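Long-range contact in Emp46p (Saccharomyces cerevisiae, PDB 2A6X), which probably serves as a calcium-independent lectin-type cargo receptor involved in glycoprotein secretion, recognising carbohydrate through a beta-sandwich domain: residues S124-L129 with S141-S146. The protein carries 1 engineered substitution. Residues are numbered along the deposited sequence; the frame is centred on the assembly and turned at random.
Sequences SVTAFL and SPYFAS. Engineered in segment 124-129: Phe128 (natural residue Tyr).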
ATOM      1  N   SER A 124       9.371   7.028  -8.224  1.00 18.86           N
ATOM      2  CA  SER A 124       8.349   7.953  -7.736  1.00 17.80           C
ATOM      3  C   SER A 124       7.244   7.291  -6.934  1.00 17.43           C
ATOM      4  O   SER A 124       7.046   6.080  -7.008  1.00 17.45           O
ATOM      5  CB  SER A 124       7.710   8.704  -8.945  1.00 18.30           C
ATOM      6  OG  SER A 124       7.138   7.792  -9.859  1.00 18.34           O
ATOM      7  N   VAL A 125       6.530   8.135  -6.179  1.00 17.90           N
ATOM      8  CA  VAL A 125       5.215   7.841  -5.626  1.00 17.65           C
ATOM      9  C   VAL A 125       4.215   8.552  -6.511  1.00 17.58           C
ATOM     10  O   VAL A 125       4.350   9.748  -6.714  1.00 18.93           O
ATOM     11  CB  VAL A 125       5.078   8.381  -4.197  1.00 17.76           C
ATOM     12  CG1 VAL A 125       3.685   8.149  -3.669  1.00 17.83           C
ATOM     13  CG2 VAL A 125       6.081   7.731  -3.285  1.00 18.49           C
ATOM     14  N   THR A 126       3.243   7.822  -7.027  1.00 16.50           N
ATOM     15  CA  THR A 126       2.113   8.415  -7.772  1.00 17.50           C
ATOM     16  C   THR A 126       0.809   7.952  -7.159  1.00 17.52           C
ATOM     17  O   THR A 126       0.671   6.766  -6.843  1.00 17.99           O
ATOM     18  CB  THR A 126       2.180   8.120  -9.305  1.00 18.07           C
ATOM     19  OG1 THR A 126       2.467   6.747  -9.575  1.00 17.99           O
ATOM     20  CG2 THR A 126       3.300   8.879  -9.964  1.00 18.70           C
ATOM     21  N   ALA A 127      -0.140   8.882  -6.995  1.00 17.08           N
ATOM     22  CA  ALA A 127      -1.398   8.594  -6.324  1.00 18.06           C
ATOM     23  C   ALA A 127      -2.554   8.736  -7.314  1.00 18.81           C
ATOM     24  O   ALA A 127      -2.625   9.728  -8.034  1.00 19.23           O
ATOM     25  CB  ALA A 127      -1.596   9.511  -5.151  1.00 17.77           C
ATOM     26  N   PHE A 128      -3.436   7.750  -7.315  1.00 19.99           N
ATOM     27  CA  PHE A 128      -4.521   7.641  -8.300  1.00 20.80           C
ATOM     28  C   PHE A 128      -5.856   7.421  -7.593  1.00 22.19           C
ATOM     29  O   PHE A 128      -5.963   6.637  -6.649  1.00 20.46           O
ATOM     30  CB  PHE A 128      -4.309   6.461  -9.259  1.00 20.85           C
ATOM     31  CG  PHE A 128      -3.020   6.485 -10.016  1.00 21.68           C
ATOM     32  CD1 PHE A 128      -2.981   6.919 -11.339  1.00 20.88           C
ATOM     33  CD2 PHE A 128      -1.845   6.027  -9.438  1.00 19.97           C
ATOM     34  CE1 PHE A 128      -1.770   6.940 -12.037  1.00 21.75           C
ATOM     35  CE2 PHE A 128      -0.659   6.045 -10.134  1.00 20.85           C
ATOM     36  CZ  PHE A 128      -0.626   6.487 -11.441  1.00 22.54           C
ATOM     37  N   LEU A 129      -6.898   8.073  -8.102  1.00 23.70           N
ATOM     38  CA  LEU A 129      -8.260   7.777  -7.722  1.00 25.55           C
ATOM     39  C   LEU A 129      -9.003   7.122  -8.877  1.00 26.23           C
ATOM     40  O   LEU A 129      -8.791   7.462 -10.047  1.00 27.54           O
ATOM     41  CB  LEU A 129      -8.989   9.068  -7.378  1.00 25.80           C
ATOM     42  CG  LEU A 129      -8.554   9.758  -6.120  1.00 27.35           C
ATOM     43  CD1 LEU A 129      -9.038  11.224  -6.118  1.00 30.79           C
ATOM     44  CD2 LEU A 129      -9.064   8.975  -4.914  1.00 29.59           C
ATOM     45  N   SER A 141      -0.525   8.868 -17.396  1.00 33.41           N
ATOM     46  CA  SER A 141      -0.168   9.777 -16.294  1.00 31.63           C
ATOM     47  C   SER A 141      -1.346  10.522 -15.636  1.00 31.06           C
ATOM     48  O   SER A 141      -1.254  11.732 -15.425  1.00 31.58           O
ATOM     49  CB  SER A 141       0.888  10.796 -16.761  1.00 31.94           C
ATOM     50  OG  SER A 141       2.089  10.151 -17.181  1.00 28.69           O
ATOM     51  N   PRO A 142      -2.429   9.816 -15.286  1.00 29.07           N
ATOM     52  CA  PRO A 142      -3.627  10.459 -14.716  1.00 27.72           C
ATOM     53  C   PRO A 142      -3.640  10.558 -13.173  1.00 26.72           C
ATOM     54  O   PRO A 142      -4.703  10.683 -12.572  1.00 27.87           O
ATOM     55  CB  PRO A 142      -4.725   9.515 -15.178  1.00 27.49           C
ATOM     56  CG  PRO A 142      -4.078   8.175 -15.055  1.00 28.66           C
ATOM     57  CD  PRO A 142      -2.645   8.367 -15.456  1.00 28.74           C
ATOM     58  N   TYR A 143      -2.476  10.489 -12.549  1.00 24.56           N
ATOM     59  CA  TYR A 143      -2.377  10.651 -11.095  1.00 23.03           C
ATOM     60  C   TYR A 143      -2.752  12.080 -10.644  1.00 22.97           C
ATOM     61  O   TYR A 143      -2.539  13.068 -11.383  1.00 23.89           O
ATOM     62  CB  TYR A 143      -0.961  10.253 -10.610  1.00 22.07           C
ATOM     63  CG  TYR A 143       0.196  10.825 -11.414  1.00 20.32           C
ATOM     64  CD1 TYR A 143       0.699  12.093 -11.152  1.00 20.29           C
ATOM     65  CD2 TYR A 143       0.813  10.071 -12.418  1.00 21.41           C
ATOM     66  CE1 TYR A 143       1.748  12.605 -11.880  1.00 21.63           C
ATOM     67  CE2 TYR A 143       1.865  10.580 -13.148  1.00 20.03           C
ATOM     68  CZ  TYR A 143       2.332  11.849 -12.872  1.00 22.61           C
ATOM     69  OH  TYR A 143       3.390  12.387 -13.588  1.00 24.37           O
ATOM     70  N   PHE A 144      -3.327  12.193  -9.444  1.00 21.52           N
ATOM     71  CA  PHE A 144      -3.706  13.487  -8.883  1.00 21.24           C
ATOM     72  C   PHE A 144      -2.593  14.109  -8.030  1.00 20.38           C
ATOM     73  O   PHE A 144      -2.618  15.298  -7.732  1.00 20.75           O
ATOM     74  CB  PHE A 144      -5.038  13.386  -8.098  1.00 21.15           C
ATOM     75  CG  PHE A 144      -4.930  12.680  -6.775  1.00 21.33           C
ATOM     76  CD1 PHE A 144      -4.542  13.343  -5.621  1.00 20.07           C
ATOM     77  CD2 PHE A 144      -5.203  11.325  -6.697  1.00 22.30           C
ATOM     78  CE1 PHE A 144      -4.424  12.638  -4.411  1.00 22.58           C
ATOM     79  CE2 PHE A 144      -5.102  10.639  -5.489  1.00 22.93           C
ATOM     80  CZ  PHE A 144      -4.704  11.305  -4.357  1.00 22.80           C
ATOM     81  N   ALA A 145      -1.610  13.286  -7.642  1.00 19.22           N
ATOM     82  CA  ALA A 145      -0.506  13.738  -6.832  1.00 19.16           C
ATOM     83  C   ALA A 145       0.685  12.819  -7.011  1.00 18.49           C
ATOM     84  O   ALA A 145       0.546  11.668  -7.429  1.00 19.23           O
ATOM     85  CB  ALA A 145      -0.891  13.797  -5.372  1.00 20.04           C
ATOM     86  N   SER A 146       1.850  13.368  -6.726  1.00 18.85           N
ATOM     87  CA  SER A 146       3.107  12.629  -6.896  1.00 18.80           C
ATOM     88  C   SER A 146       4.261  13.273  -6.164  1.00 18.12           C
ATOM     89  O   SER A 146       4.240  14.459  -5.797  1.00 19.16           O
ATOM     90  CB  SER A 146       3.456  12.496  -8.374  1.00 19.49           C
ATOM     91  OG  SER A 146       3.781  13.772  -8.939  1.00 20.29           O
TER
HETATM   92  O   HOH W   1      -6.103  10.143 -10.104  1.00 27.13           O
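Ala127 pairs with Ala145 through main-chain hydrogen bonding: Ala127 N donates to Ala145 O at 2.9 Å with an N-H...O angle of 161°. Phe144 N, not Ala145 N, returns a bond to Ala127 O, less straight at its hydrogen, where the chain leaves the strand. One step along, Thr126 and Ser146 form a non-hydrogen-bonded antiparallel pair, where Ser146 CA directs a C-H...O contact of 3.1 Å to Val125 O. Beyond Ala145, on the loop side, a water joins the two backbones, accepting from Leu129 N and donating to Pro142 O; the water oxygen lies 2.9 Å from Pro142 O. This ladder adds the outermost strand, 145-148, to one antiparallel sheet of the legume-like lectin beta-sandwich; strand 111-115 flanks 124-131 on its other side.

Aromatic contacts dominate the face that carries Thr126. Tyr143 CB lies over one face of the ring of Phe128, an engineered residue (tyrosine in the natural sequence), 3.9 Å from the centroid and close to the ring normal. With CG between the backbone N and carbonyl carbon (chi1 47°), the Tyr143 ring swings over Thr126, whose CG2 methyl sits against one ring face in a second CH-pi contact. The two rings make an offset edge-to-face pair, the Tyr143 edge toward the Phe128 face with planes at 89°, while Pro142 CG borders the Phe128 ring at its edge, in plane. Leu121 also touches both Thr126 and Tyr143.

Mostly apolar contacts occupy the face of Ala127 and Ala145, turned toward the second sheet, where Phe182 meets both alanines. The Phe144 ring lies obliquely against residues 127-129: its CZ touches Ala127 CB at 3.7 Å, its CE2 approaches Leu129 CG at 3.6 Å, and its CD2 comes within 3.3 Å of Ala127 O.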